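Local coordinates for uncharacterized protein (Burkholderia pseudomallei K96243, PDB 4RHO) that is of unknown function but probably acts as an immunity protein that protects the bacterium from a toxin, at residues V201-A206 with V237-R242; Q149-V154 with V186-Y191; R34-M39 with A90-E95; K45-L50 with A60-K65. One frame throughout, in Å; residues are numbered along the deposited sequence. Where two conformers were deposited one is given.

Contact 1. Residues V201-A206 with V237-R242; sequences VPEARA and VAIANR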
loop_
_atom_site.group_PDB
_atom_site.type_symbol
_atom_site.label_atom_id
_atom_site.label_comp_id
_atom_site.label_asym_id
_atom_site.label_seq_id
_atom_site.Cartn_x
_atom_site.Cartn_y
_atom_site.Cartn_z
ATOM N N VAL A 201 -4.114 -20.632 12.214
ATOM C CA VAL A 201 -4.973 -20.347 11.046
ATOM C C VAL A 201 -4.848 -21.487 10.015
ATOM O O VAL A 201 -4.087 -21.377 9.053
ATOM C CB VAL A 201 -4.637 -18.958 10.406
ATOM C CG1 VAL A 201 -5.683 -18.570 9.357
ATOM C CG2 VAL A 201 -4.525 -17.879 11.474
ATOM N N PRO A 202 -5.593 -22.602 10.205
ATOM C CA PRO A 202 -5.440 -23.743 9.282
ATOM C C PRO A 202 -6.099 -23.492 7.905
ATOM O O PRO A 202 -5.818 -24.229 6.953
ATOM C CB PRO A 202 -6.117 -24.892 10.026
ATOM C CG PRO A 202 -7.087 -24.242 10.928
ATOM C CD PRO A 202 -6.505 -22.923 11.325
ATOM N N GLU A 203 -6.936 -22.419 7.789
ATOM C CA GLU A 203 -7.609 -22.070 6.514
ATOM C C GLU A 203 -6.651 -21.347 5.548
ATOM O O GLU A 203 -6.910 -21.316 4.339
ATOM C CB GLU A 203 -8.853 -21.176 6.768
ATOM C CG GLU A 203 -9.966 -21.860 7.540
ATOM C CD GLU A 203 -9.921 -21.651 9.041
ATOM O OE1 GLU A 203 -8.850 -21.257 9.558
ATOM O OE2 GLU A 203 -10.962 -21.867 9.699
ATOM N N ALA A 204 -5.600 -20.686 6.090
ATOM C CA ALA A 204 -4.672 -19.890 5.274
ATOM C C ALA A 204 -3.993 -20.750 4.200
ATOM O O ALA A 204 -3.535 -21.850 4.491
ATOM C CB ALA A 204 -3.623 -19.232 6.159
ATOM N N ARG A 205 -3.968 -20.256 2.949
ATOM C CA ARG A 205 -3.336 -20.970 1.838
ATOM C C ARG A 205 -1.815 -20.833 1.904
ATOM O O ARG A 205 -1.092 -21.707 1.415
ATOM C CB ARG A 205 -3.870 -20.454 0.489
ATOM C CG ARG A 205 -5.035 -21.299 -0.087
ATOM C CD ARG A 205 -6.138 -21.556 0.936
ATOM N NE ARG A 205 -7.269 -22.276 0.346
ATOM C CZ ARG A 205 -8.203 -22.898 1.060
ATOM N NH1 ARG A 205 -8.105 -22.963 2.383
ATOM N NH2 ARG A 205 -9.207 -23.520 0.452
ATOM N N ALA A 206 -1.325 -19.759 2.556
ATOM C CA ALA A 206 0.106 -19.555 2.778
ATOM C C ALA A 206 0.343 -18.634 3.962
ATOM O O ALA A 206 -0.430 -17.702 4.189
ATOM C CB ALA A 206 0.759 -18.976 1.524
ATOM N N VAL A 237 -13.760 -14.764 -1.745
ATOM C CA VAL A 237 -14.315 -13.969 -0.649
ATOM C C VAL A 237 -14.613 -14.880 0.577
ATOM O O VAL A 237 -14.261 -14.526 1.702
ATOM C CB VAL A 237 -15.589 -13.189 -1.105
ATOM C CG1 VAL A 237 -16.271 -12.504 0.079
ATOM C CG2 VAL A 237 -15.247 -12.171 -2.196
ATOM N N ALA A 238 -15.190 -16.078 0.333
ATOM C CA ALA A 238 -15.581 -16.997 1.410
ATOM C C ALA A 238 -14.363 -17.484 2.228
ATOM O O ALA A 238 -14.460 -17.599 3.447
ATOM C CB ALA A 238 -16.330 -18.189 0.834
ATOM N N ILE A 239 -13.227 -17.768 1.562
ATOM C CA ILE A 239 -12.037 -18.247 2.275
ATOM C C ILE A 239 -11.350 -17.063 3.034
ATOM O O ILE A 239 -10.929 -17.234 4.183
ATOM C CB ILE A 239 -11.039 -18.993 1.324
ATOM C CG1 ILE A 239 -9.859 -19.619 2.125
ATOM C CG2 ILE A 239 -10.533 -18.082 0.202
ATOM C CD1 ILE A 239 -10.306 -20.667 3.218
ATOM N N ALA A 240 -11.337 -15.858 2.428
ATOM C CA ALA A 240 -10.816 -14.671 3.109
ATOM C C ALA A 240 -11.676 -14.337 4.326
ATOM O O ALA A 240 -11.142 -14.015 5.387
ATOM C CB ALA A 240 -10.772 -13.488 2.150
ATOM N N ASN A 241 -13.021 -14.533 4.203
ATOM C CA ASN A 241 -13.961 -14.327 5.307
ATOM C C ASN A 241 -13.720 -15.346 6.444
ATOM O O ASN A 241 -13.687 -14.962 7.615
ATOM C CB ASN A 241 -15.414 -14.418 4.808
ATOM C CG ASN A 241 -15.880 -13.192 4.045
ATOM O OD1 ASN A 241 -15.220 -12.142 4.024
ATOM N ND2 ASN A 241 -17.040 -13.284 3.446
ATOM N N ARG A 242 -13.511 -16.642 6.087
ATOM C CA ARG A 242 -13.222 -17.700 7.071
ATOM C C ARG A 242 -11.936 -17.398 7.852
ATOM O O ARG A 242 -11.879 -17.636 9.063
ATOM C CB ARG A 242 -13.104 -19.061 6.377
ATOM C CG ARG A 242 -14.449 -19.642 5.924
ATOM C CD ARG A 242 -14.246 -20.855 5.044
ATOM N NE ARG A 242 -13.499 -21.908 5.737
ATOM C CZ ARG A 242 -12.908 -22.924 5.118
ATOM N NH1 ARG A 242 -12.925 -23.003 3.793
ATOM N NH2 ARG A 242 -12.254 -23.842 5.816
HETATM O O HOH W 1 -13.360 -22.656 8.650
#
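Ile239 sends its CD1 methyl across to the loop that carries Glu203 and Arg205, and CD1 touches both residues. It lies 3.3 Å from Arg205 NH1 and 3.6 Å from Glu203 O. With CG1 anti to the backbone N (chi1 -174°), the ethyl branch of Ile239 points away from its helix, and CG1 itself sits 3.7 Å above one face of the Arg205 guanidinium, displaced toward the rim. CD1 also lies over a face of the Arg242 guanidinium, so one aliphatic branch is flanked by two flat cationic groups. The Arg205 group is held in place from within its own loop, where NH1 donates to Glu203 O over 2.8 Å at an N-H...O angle of 141°, a distinctly bent bond.

Arg242 meets the stem of Glu203 more than its charge: NH2 comes to 3.5 Å of CG, obliquely. Carboxylate and guanidinium planes stand 74° apart, and OE2 remains 4.5 Å from NH2, too long for a salt bridge. A water closes the gap, donating to Glu203 OE2 at 2.7 Å and accepting from Arg242 NE at 3.0 Å, at the edge of the guanidinium. The direct ion pair of OE2 is made instead with Arg246, one helical turn further on.

Val201 to Ala204 form a type I turn, and Val201 and Glu203 both touch Ile243, which packs this loop against helix 234-249. Arg205 and Ala206 face Val222 in a classic beta bulge, the loop's link to strand 215-222 as it leads into the outermost strand, 206-212.

Contact 2. Residues Q149-V154 with V186-Y191; sequences QDLADV and VGWMLY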
loop_
_atom_site.group_PDB
_atom_site.type_symbol
_atom_site.label_atom_id
_atom_site.label_comp_id
_atom_site.label_asym_id
_atom_site.label_seq_id
_atom_site.Cartn_x
_atom_site.Cartn_y
_atom_site.Cartn_z
ATOM N N GLN A 149 3.199 -14.600 -5.177
ATOM C CA GLN A 149 4.560 -14.357 -4.697
ATOM C C GLN A 149 5.028 -12.942 -5.082
ATOM O O GLN A 149 5.720 -12.293 -4.300
ATOM C CB GLN A 149 5.530 -15.417 -5.251
ATOM C CG GLN A 149 6.935 -15.351 -4.626
ATOM C CD GLN A 149 6.895 -15.539 -3.123
ATOM O OE1 GLN A 149 6.442 -16.572 -2.610
ATOM N NE2 GLN A 149 7.395 -14.551 -2.387
ATOM N N ASP A 150 4.599 -12.447 -6.268
ATOM C CA ASP A 150 4.933 -11.093 -6.720
ATOM C C ASP A 150 4.338 -10.035 -5.773
ATOM O O ASP A 150 5.028 -9.084 -5.411
ATOM C CB ASP A 150 4.440 -10.860 -8.160
ATOM C CG ASP A 150 5.155 -11.716 -9.202
ATOM O OD1 ASP A 150 6.309 -12.129 -8.943
ATOM O OD2 ASP A 150 4.600 -11.889 -10.306
ATOM N N LEU A 151 3.065 -10.236 -5.327
ATOM C CA LEU A 151 2.418 -9.321 -4.375
ATOM C C LEU A 151 3.075 -9.421 -2.994
ATOM O O LEU A 151 3.256 -8.402 -2.320
ATOM C CB LEU A 151 0.913 -9.622 -4.267
ATOM C CG LEU A 151 0.107 -8.629 -3.409
ATOM C CD1 LEU A 151 0.120 -7.230 -4.027
ATOM C CD2 LEU A 151 -1.309 -9.109 -3.211
ATOM N N ALA A 152 3.440 -10.653 -2.575
ATOM C CA ALA A 152 4.141 -10.877 -1.310
ATOM C C ALA A 152 5.450 -10.091 -1.270
ATOM O O ALA A 152 5.769 -9.483 -0.249
ATOM C CB ALA A 152 4.417 -12.363 -1.121
ATOM N N ASP A 153 6.180 -10.043 -2.419
ATOM C CA ASP A 153 7.441 -9.296 -2.525
ATOM C C ASP A 153 7.213 -7.798 -2.324
ATOM O O ASP A 153 8.024 -7.132 -1.676
ATOM C CB ASP A 153 8.111 -9.548 -3.893
ATOM C CG ASP A 153 8.655 -10.962 -4.071
ATOM O OD1 ASP A 153 8.849 -11.661 -3.043
ATOM O OD2 ASP A 153 8.961 -11.337 -5.224
ATOM N N VAL A 154 6.121 -7.262 -2.892
ATOM C CA VAL A 154 5.806 -5.836 -2.766
ATOM C C VAL A 154 5.403 -5.512 -1.308
ATOM O O VAL A 154 5.896 -4.534 -0.744
ATOM C CB VAL A 154 4.706 -5.401 -3.773
ATOM C CG1 VAL A 154 4.344 -3.925 -3.587
ATOM C CG2 VAL A 154 5.150 -5.671 -5.212
ATOM N N VAL A 186 -8.751 -9.523 5.377
ATOM C CA VAL A 186 -7.702 -10.417 4.891
ATOM C C VAL A 186 -7.510 -10.217 3.380
ATOM O O VAL A 186 -6.376 -10.082 2.920
ATOM C CB VAL A 186 -8.007 -11.904 5.236
ATOM C CG1 VAL A 186 -7.159 -12.852 4.399
ATOM C CG2 VAL A 186 -7.805 -12.166 6.717
ATOM N N GLY A 187 -8.627 -10.102 2.641
ATOM C CA GLY A 187 -8.596 -9.948 1.188
ATOM C C GLY A 187 -7.705 -10.971 0.526
ATOM O O GLY A 187 -7.771 -12.159 0.860
ATOM N N TRP A 188 -6.786 -10.511 -0.341
ATOM C CA TRP A 188 -5.778 -11.404 -0.919
ATOM C C TRP A 188 -4.723 -11.747 0.133
ATOM O O TRP A 188 -4.447 -12.927 0.373
ATOM C CB TRP A 188 -5.112 -10.756 -2.159
ATOM C CG TRP A 188 -4.354 -11.734 -3.033
ATOM C CD1 TRP A 188 -4.031 -13.027 -2.733
ATOM C CD2 TRP A 188 -3.868 -11.496 -4.361
ATOM N NE1 TRP A 188 -3.384 -13.612 -3.796
ATOM C CE2 TRP A 188 -3.268 -12.694 -4.809
ATOM C CE3 TRP A 188 -3.917 -10.397 -5.237
ATOM C CZ2 TRP A 188 -2.688 -12.811 -6.080
ATOM C CZ3 TRP A 188 -3.326 -10.510 -6.487
ATOM C CH2 TRP A 188 -2.719 -11.703 -6.896
HETATM N N MSE A 189 -4.167 -10.704 0.798
HETATM C CA MSE A 189 -3.108 -10.852 1.815
HETATM C C MSE A 189 -3.324 -9.931 2.983
HETATM O O MSE A 189 -3.698 -8.775 2.786
HETATM C CB MSE A 189 -1.750 -10.550 1.214
HETATM C CG MSE A 189 -1.287 -11.550 0.287
HETATM SE SE MSE A 189 0.394 -11.058 -0.404
HETATM C CE MSE A 189 0.666 -12.572 -1.489
ATOM N N LEU A 190 -2.874 -10.352 4.168
ATOM C CA LEU A 190 -2.890 -9.498 5.348
ATOM C C LEU A 190 -1.616 -9.682 6.156
ATOM O O LEU A 190 -1.330 -10.792 6.612
ATOM C CB LEU A 190 -4.123 -9.802 6.223
ATOM C CG LEU A 190 -4.191 -9.048 7.560
ATOM C CD1 LEU A 190 -4.459 -7.571 7.341
ATOM C CD2 LEU A 190 -5.244 -9.643 8.461
ATOM N N TYR A 191 -0.850 -8.591 6.354
ATOM C CA TYR A 191 0.340 -8.630 7.196
ATOM C C TYR A 191 0.017 -8.153 8.603
ATOM O O TYR A 191 -0.616 -7.110 8.777
ATOM C CB TYR A 191 1.480 -7.777 6.595
ATOM C CG TYR A 191 2.635 -7.558 7.559
ATOM C CD1 TYR A 191 3.613 -8.535 7.742
ATOM C CD2 TYR A 191 2.713 -6.402 8.337
ATOM C CE1 TYR A 191 4.655 -8.357 8.656
ATOM C CE2 TYR A 191 3.755 -6.209 9.251
ATOM C CZ TYR A 191 4.721 -7.191 9.410
ATOM O OH TYR A 191 5.745 -7.008 10.311
#
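Trp188 NE1 gives its hydrogen to Val224 O, a bond that ties down the pyrrole part of the indole while the benzene part reaches toward helix 148-162. There Leu151 CD2 arrives obliquely, 3.5 Å from Trp188 CE3 and 4.1 Å from Trp188 CZ3. Leu151 already faces the strand, and with CG anti to the backbone N (chi1 -174°) its CD2 methyl also reaches to 3.8 Å from SE of Met189, which is present as selenomethionine. One leucine branch is therefore shared by two consecutive residues of the opposite segment.

Met189 runs alongside Leu151 in the opposing direction. Its chain is fully extended beyond CG (chi2 and chi3 both 179°), which carries CE right up to the helix backbone, 3.5 Å from Ala152 N. The methyl of Ala152 completes the seat of this tip, with CB 3.8 Å from CE. No hydrogen bond crosses between the segments, and all four touching residues are buried; the evidence is that of apolar core packing.

Ala169 of the adjacent strand 166-171 touches both Leu151 and Met189, and Ile22 reaches Leu151 from strand 20-26. Trp188 and Met189 both face Ala169, a classic beta bulge at the start of strand 189-192, within a fold in which helices pack on a large antiparallel sheet.

Contact 3. Residues R34-M39 with A90-E95; sequences RNFSEM and AVLNEE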
loop_
_atom_site.group_PDB
_atom_site.type_symbol
_atom_site.label_atom_id
_atom_site.label_comp_id
_atom_site.label_asym_id
_atom_site.label_seq_id
_atom_site.Cartn_x
_atom_site.Cartn_y
_atom_site.Cartn_z
ATOM N N ARG A 34 6.280 17.137 7.048
ATOM C CA ARG A 34 7.063 18.012 6.169
ATOM C C ARG A 34 8.366 17.327 5.728
ATOM O O ARG A 34 9.094 17.866 4.886
ATOM C CB ARG A 34 7.370 19.349 6.869
ATOM C CG ARG A 34 6.142 19.998 7.512
ATOM C CD ARG A 34 5.053 20.293 6.510
ATOM N NE ARG A 34 3.772 20.589 7.157
ATOM C CZ ARG A 34 3.408 21.804 7.563
ATOM N NH1 ARG A 34 4.244 22.828 7.444
ATOM N NH2 ARG A 34 2.224 21.993 8.126
ATOM N N ASN A 35 8.640 16.120 6.258
ATOM C CA ASN A 35 9.836 15.365 5.881
ATOM C C ASN A 35 9.599 14.633 4.548
ATOM O O ASN A 35 9.472 13.406 4.525
ATOM C CB ASN A 35 10.220 14.373 6.994
ATOM C CG ASN A 35 11.624 13.816 6.868
ATOM O OD1 ASN A 35 12.310 13.995 5.849
ATOM N ND2 ASN A 35 12.068 13.109 7.891
ATOM N N PHE A 36 9.494 15.401 3.440
ATOM C CA PHE A 36 9.189 14.846 2.113
ATOM C C PHE A 36 10.337 14.000 1.586
ATOM O O PHE A 36 10.109 13.080 0.798
ATOM C CB PHE A 36 8.874 15.971 1.118
ATOM C CG PHE A 36 7.694 16.819 1.509
ATOM C CD1 PHE A 36 6.397 16.341 1.366
ATOM C CD2 PHE A 36 7.872 18.119 1.960
ATOM C CE1 PHE A 36 5.302 17.129 1.723
ATOM C CE2 PHE A 36 6.776 18.909 2.313
ATOM C CZ PHE A 36 5.499 18.409 2.194
ATOM N N SER A 37 11.577 14.340 1.974
ATOM C CA SER A 37 12.761 13.630 1.515
ATOM C C SER A 37 12.744 12.169 2.008
ATOM O O SER A 37 12.955 11.246 1.211
ATOM C CB SER A 37 14.022 14.340 1.991
ATOM O OG SER A 37 15.116 14.064 1.137
ATOM N N GLU A 38 12.399 11.957 3.301
ATOM C CA GLU A 38 12.290 10.611 3.870
ATOM C C GLU A 38 11.090 9.865 3.267
ATOM O O GLU A 38 11.192 8.676 2.974
ATOM C CB GLU A 38 12.166 10.680 5.415
ATOM C CG GLU A 38 12.050 9.315 6.093
ATOM C CD GLU A 38 13.261 8.413 5.944
ATOM O OE1 GLU A 38 14.396 8.943 5.901
ATOM O OE2 GLU A 38 13.082 7.173 5.960
HETATM N N MSE A 39 9.967 10.578 3.040
HETATM C CA MSE A 39 8.772 9.969 2.451
HETATM C C MSE A 39 9.056 9.460 1.024
HETATM O O MSE A 39 8.794 8.291 0.726
HETATM C CB MSE A 39 7.604 10.959 2.442
HETATM C CG MSE A 39 6.938 11.117 3.799
HETATM SE SE MSE A 39 5.376 12.284 3.742
HETATM C CE MSE A 39 6.195 13.892 4.188
ATOM N N ALA A 90 11.178 20.752 -4.041
ATOM C CA ALA A 90 10.927 22.193 -4.114
ATOM C C ALA A 90 9.442 22.476 -4.248
ATOM O O ALA A 90 8.936 23.406 -3.622
ATOM C CB ALA A 90 11.683 22.796 -5.289
ATOM N N VAL A 91 8.726 21.643 -5.027
ATOM C CA VAL A 91 7.285 21.797 -5.240
ATOM C C VAL A 91 6.511 21.437 -3.955
ATOM O O VAL A 91 5.622 22.185 -3.540
ATOM C CB VAL A 91 6.807 20.943 -6.442
ATOM C CG1 VAL A 91 5.283 20.884 -6.508
ATOM C CG2 VAL A 91 7.383 21.473 -7.742
ATOM N N LEU A 92 6.873 20.309 -3.317
ATOM C CA LEU A 92 6.196 19.835 -2.105
ATOM C C LEU A 92 6.345 20.845 -0.944
ATOM O O LEU A 92 5.394 21.057 -0.189
ATOM C CB LEU A 92 6.745 18.453 -1.687
ATOM C CG LEU A 92 6.469 17.295 -2.680
ATOM C CD1 LEU A 92 7.316 16.082 -2.354
ATOM C CD2 LEU A 92 4.974 16.925 -2.704
ATOM N N ASN A 93 7.523 21.496 -0.834
ATOM C CA ASN A 93 7.760 22.512 0.200
ATOM C C ASN A 93 6.882 23.753 -0.031
ATOM O O ASN A 93 6.399 24.353 0.934
ATOM C CB ASN A 93 9.246 22.916 0.237
ATOM C CG ASN A 93 10.162 21.869 0.841
ATOM O OD1 ASN A 93 9.721 20.835 1.355
ATOM N ND2 ASN A 93 11.459 22.146 0.832
ATOM N N GLU A 94 6.674 24.138 -1.311
ATOM C CA GLU A 94 5.895 25.341 -1.644
ATOM C C GLU A 94 4.390 25.110 -1.456
ATOM O O GLU A 94 3.677 26.026 -1.037
ATOM C CB GLU A 94 6.182 25.800 -3.086
ATOM C CG GLU A 94 7.597 26.340 -3.288
ATOM C CD GLU A 94 7.955 27.566 -2.459
ATOM O OE1 GLU A 94 7.027 28.280 -2.013
ATOM O OE2 GLU A 94 9.167 27.840 -2.307
ATOM N N GLU A 95 3.898 23.906 -1.809
ATOM C CA GLU A 95 2.469 23.571 -1.671
ATOM C C GLU A 95 2.091 23.401 -0.190
ATOM O O GLU A 95 0.939 23.627 0.185
ATOM C CB GLU A 95 2.130 22.292 -2.463
ATOM C CG GLU A 95 2.245 22.466 -3.973
ATOM C CD GLU A 95 1.919 21.227 -4.795
ATOM O OE1 GLU A 95 1.875 20.118 -4.213
ATOM O OE2 GLU A 95 1.761 21.363 -6.029
#
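Phe36 meets Leu92 first through its CB, 3.8 Å from Leu92 CD1. At the ring, CG and CD1 both meet Leu92 CB, which stands 3.6 Å from the ring centroid and only 9° off the normal; this is a CH-pi contact over the centre of one face. Phe36 CG is anti to the carbonyl carbon (chi1 -60°), and that rotation projects the ring from the first turn of helix 36-51 to the flank of helix 86-96. The contact thus joins two helices at the margin of a fold in which helices surround an antiparallel sheet, next to an N-terminus capped by Asn35, whose OD1 accepts from Glu38 N at 3.3 Å.

Further along the ring, CD2 comes to 3.3 Å of Asn93 OD1, and CE2 lies 3.6 Å from the same oxygen. The approach of OD1 is oblique, with the amide and ring planes 48° apart. At the tip, CZ lies 3.6 Å from Leu92 O, so within these segments the far end of the ring meets the backbone carbonyl of Leu92. Leu89 and Gln96, a turn before and a turn after on helix 86-96, also touch Phe36.

Contact 4. Residues K45-L50 with A60-K65; sequences KVVAAL and ANWRLK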
loop_
_atom_site.group_PDB
_atom_site.type_symbol
_atom_site.label_atom_id
_atom_site.label_comp_id
_atom_site.label_asym_id
_atom_site.label_seq_id
_atom_site.Cartn_x
_atom_site.Cartn_y
_atom_site.Cartn_z
ATOM N N LYS A 45 11.804 2.861 -2.444
ATOM C CA LYS A 45 12.043 1.444 -2.137
ATOM C C LYS A 45 10.869 0.594 -2.623
ATOM O O LYS A 45 11.075 -0.468 -3.210
ATOM C CB LYS A 45 12.257 1.244 -0.616
ATOM C CG LYS A 45 13.413 2.077 -0.032
ATOM C CD LYS A 45 14.791 1.570 -0.492
ATOM C CE LYS A 45 15.921 2.421 0.052
ATOM N NZ LYS A 45 15.953 2.415 1.542
ATOM N N VAL A 46 9.630 1.091 -2.423
ATOM C CA VAL A 46 8.420 0.406 -2.880
ATOM C C VAL A 46 8.366 0.416 -4.424
ATOM O O VAL A 46 8.081 -0.613 -5.033
ATOM C CB VAL A 46 7.142 1.038 -2.263
ATOM C CG1 VAL A 46 5.887 0.267 -2.687
ATOM C CG2 VAL A 46 7.249 1.103 -0.741
ATOM N N VAL A 47 8.717 1.568 -5.048
ATOM C CA VAL A 47 8.774 1.688 -6.513
ATOM C C VAL A 47 9.816 0.698 -7.087
ATOM O O VAL A 47 9.578 0.094 -8.132
ATOM C CB VAL A 47 9.084 3.151 -6.953
ATOM C CG1 VAL A 47 9.439 3.217 -8.438
ATOM C CG2 VAL A 47 7.914 4.078 -6.634
ATOM N N ALA A 48 10.953 0.509 -6.367
ATOM C CA ALA A 48 12.018 -0.417 -6.794
ATOM C C ALA A 48 11.505 -1.851 -6.871
ATOM O O ALA A 48 11.877 -2.588 -7.784
ATOM C CB ALA A 48 13.197 -0.338 -5.836
ATOM N N ALA A 49 10.629 -2.246 -5.916
ATOM C CA ALA A 49 10.024 -3.584 -5.902
ATOM C C ALA A 49 9.078 -3.764 -7.084
ATOM O O ALA A 49 9.008 -4.848 -7.656
ATOM C CB ALA A 49 9.276 -3.808 -4.593
ATOM N N LEU A 50 8.367 -2.686 -7.470
ATOM C CA LEU A 50 7.457 -2.709 -8.619
ATOM C C LEU A 50 8.236 -2.720 -9.932
ATOM O O LEU A 50 7.852 -3.417 -10.864
ATOM C CB LEU A 50 6.516 -1.495 -8.576
ATOM C CG LEU A 50 5.520 -1.466 -7.421
ATOM C CD1 LEU A 50 4.851 -0.111 -7.315
ATOM C CD2 LEU A 50 4.478 -2.572 -7.566
ATOM N N ALA A 60 12.321 6.435 -13.315
ATOM C CA ALA A 60 12.404 7.609 -14.202
ATOM C C ALA A 60 11.006 8.076 -14.692
ATOM O O ALA A 60 10.836 9.250 -15.033
ATOM C CB ALA A 60 13.289 7.298 -15.393
ATOM N N ASN A 61 10.024 7.154 -14.737
ATOM C CA ASN A 61 8.678 7.457 -15.250
ATOM C C ASN A 61 7.801 8.133 -14.182
ATOM O O ASN A 61 6.811 8.781 -14.525
ATOM C CB ASN A 61 7.989 6.168 -15.747
ATOM C CG ASN A 61 8.779 5.411 -16.790
ATOM O OD1 ASN A 61 9.629 5.970 -17.493
ATOM N ND2 ASN A 61 8.484 4.128 -16.939
ATOM N N TRP A 62 8.135 7.936 -12.886
ATOM C CA TRP A 62 7.300 8.412 -11.780
ATOM C C TRP A 62 7.320 9.944 -11.662
ATOM O O TRP A 62 8.374 10.572 -11.806
ATOM C CB TRP A 62 7.725 7.764 -10.456
ATOM C CG TRP A 62 7.307 6.325 -10.349
ATOM C CD1 TRP A 62 7.864 5.261 -10.996
ATOM C CD2 TRP A 62 6.142 5.820 -9.676
ATOM N NE1 TRP A 62 7.109 4.128 -10.783
ATOM C CE2 TRP A 62 6.072 4.434 -9.941
ATOM C CE3 TRP A 62 5.174 6.397 -8.842
ATOM C CZ2 TRP A 62 5.056 3.621 -9.418
ATOM C CZ3 TRP A 62 4.172 5.592 -8.320
ATOM C CH2 TRP A 62 4.122 4.221 -8.605
ATOM N N ARG A 63 6.132 10.541 -11.466
ATOM C CA ARG A 63 5.961 11.992 -11.353
ATOM C C ARG A 63 5.153 12.331 -10.114
ATOM O O ARG A 63 4.460 11.465 -9.584
ATOM C CB ARG A 63 5.238 12.553 -12.618
ATOM C CG ARG A 63 5.936 12.241 -13.945
ATOM C CD ARG A 63 7.074 13.204 -14.230
ATOM N NE ARG A 63 7.706 12.928 -15.518
ATOM C CZ ARG A 63 8.676 12.039 -15.689
ATOM N NH1 ARG A 63 9.121 11.328 -14.660
ATOM N NH2 ARG A 63 9.198 11.840 -16.890
ATOM N N LEU A 64 5.140 13.619 -9.714
ATOM C CA LEU A 64 4.239 14.086 -8.657
ATOM C C LEU A 64 2.811 14.154 -9.175
ATOM O O LEU A 64 2.600 14.469 -10.352
ATOM C CB LEU A 64 4.674 15.489 -8.139
ATOM C CG LEU A 64 6.047 15.575 -7.453
ATOM C CD1 LEU A 64 6.375 17.019 -7.084
ATOM C CD2 LEU A 64 6.103 14.676 -6.198
ATOM N N LYS A 65 1.821 13.926 -8.296
ATOM C CA LYS A 65 0.418 14.142 -8.656
ATOM C C LYS A 65 0.142 15.652 -8.820
ATOM O O LYS A 65 0.935 16.478 -8.358
ATOM C CB LYS A 65 -0.521 13.532 -7.598
ATOM C CG LYS A 65 -0.490 12.007 -7.542
ATOM C CD LYS A 65 -1.664 11.475 -6.737
ATOM C CE LYS A 65 -1.570 9.999 -6.475
ATOM N NZ LYS A 65 -2.737 9.512 -5.692
#
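Val47 sets both of its methyls over one face of the Trp62 indole, where helix 36-51 packs on the segment leading into strand 63-64, the outermost strand at one side of the antiparallel sheet. The two side chains slide past each other in opposite directions. CG1 of Val47 takes the five-membered ring, 3.7 Å from its centroid and 26° off the normal, a CH-pi contact. Its closest approach is to Trp62 NE1, at 3.4 Å. CG2 lies nearer the middle of the whole indole, 3.8 Å from Trp62 CE2. Both methyls can reach because CG1 is anti to the backbone N (chi1 168°) while CG2 is anti to the carbonyl carbon, placing both methyls of the valine over the same face.

Leu50, one turn later, adds a looser contact: CD1 comes obliquely to 4.3 Å of Trp62 CZ2. Met121 of strand 120-124 touches both Val47 and Leu50, which ties the helix face to the sheet. Trp62 also packs on Ile108, and its NE1 donates to Met57 O, a bond that fixes the rotation of the indole under the valine.

Behind the tryptophan, Arg63 folds back on its own segment. Its NH1 serves two carbonyls, both near the guanidinium plane: Trp62 O at 3.0 Å, approached from above the carbonyl plane, and Ala60 O at 2.7 Å with a nearly straight N-H...O angle of 167°.

The four contacts span the long direction of the molecule, from contact 3 to contact 1, whose centres are about 41 Å apart. Along the chain, contact 4 is nested within the loop closed by contact 3; contacts 2 and 1 follow in series. Contacts 3 and 4, centres about 16 Å apart, share helix 36-51 and touch where Val91 CB lies 4.0 Å from Leu64 CD1. Contact 4 meets contact 2 through Leu50 CD2 and Val154 CG2, 3.9 Å apart, joining two helices on the same sheet. Contact 2 meets contact 1 through Gly187 and Ala240. Successive contacts touch, so packing runs from one side of the fold to the other.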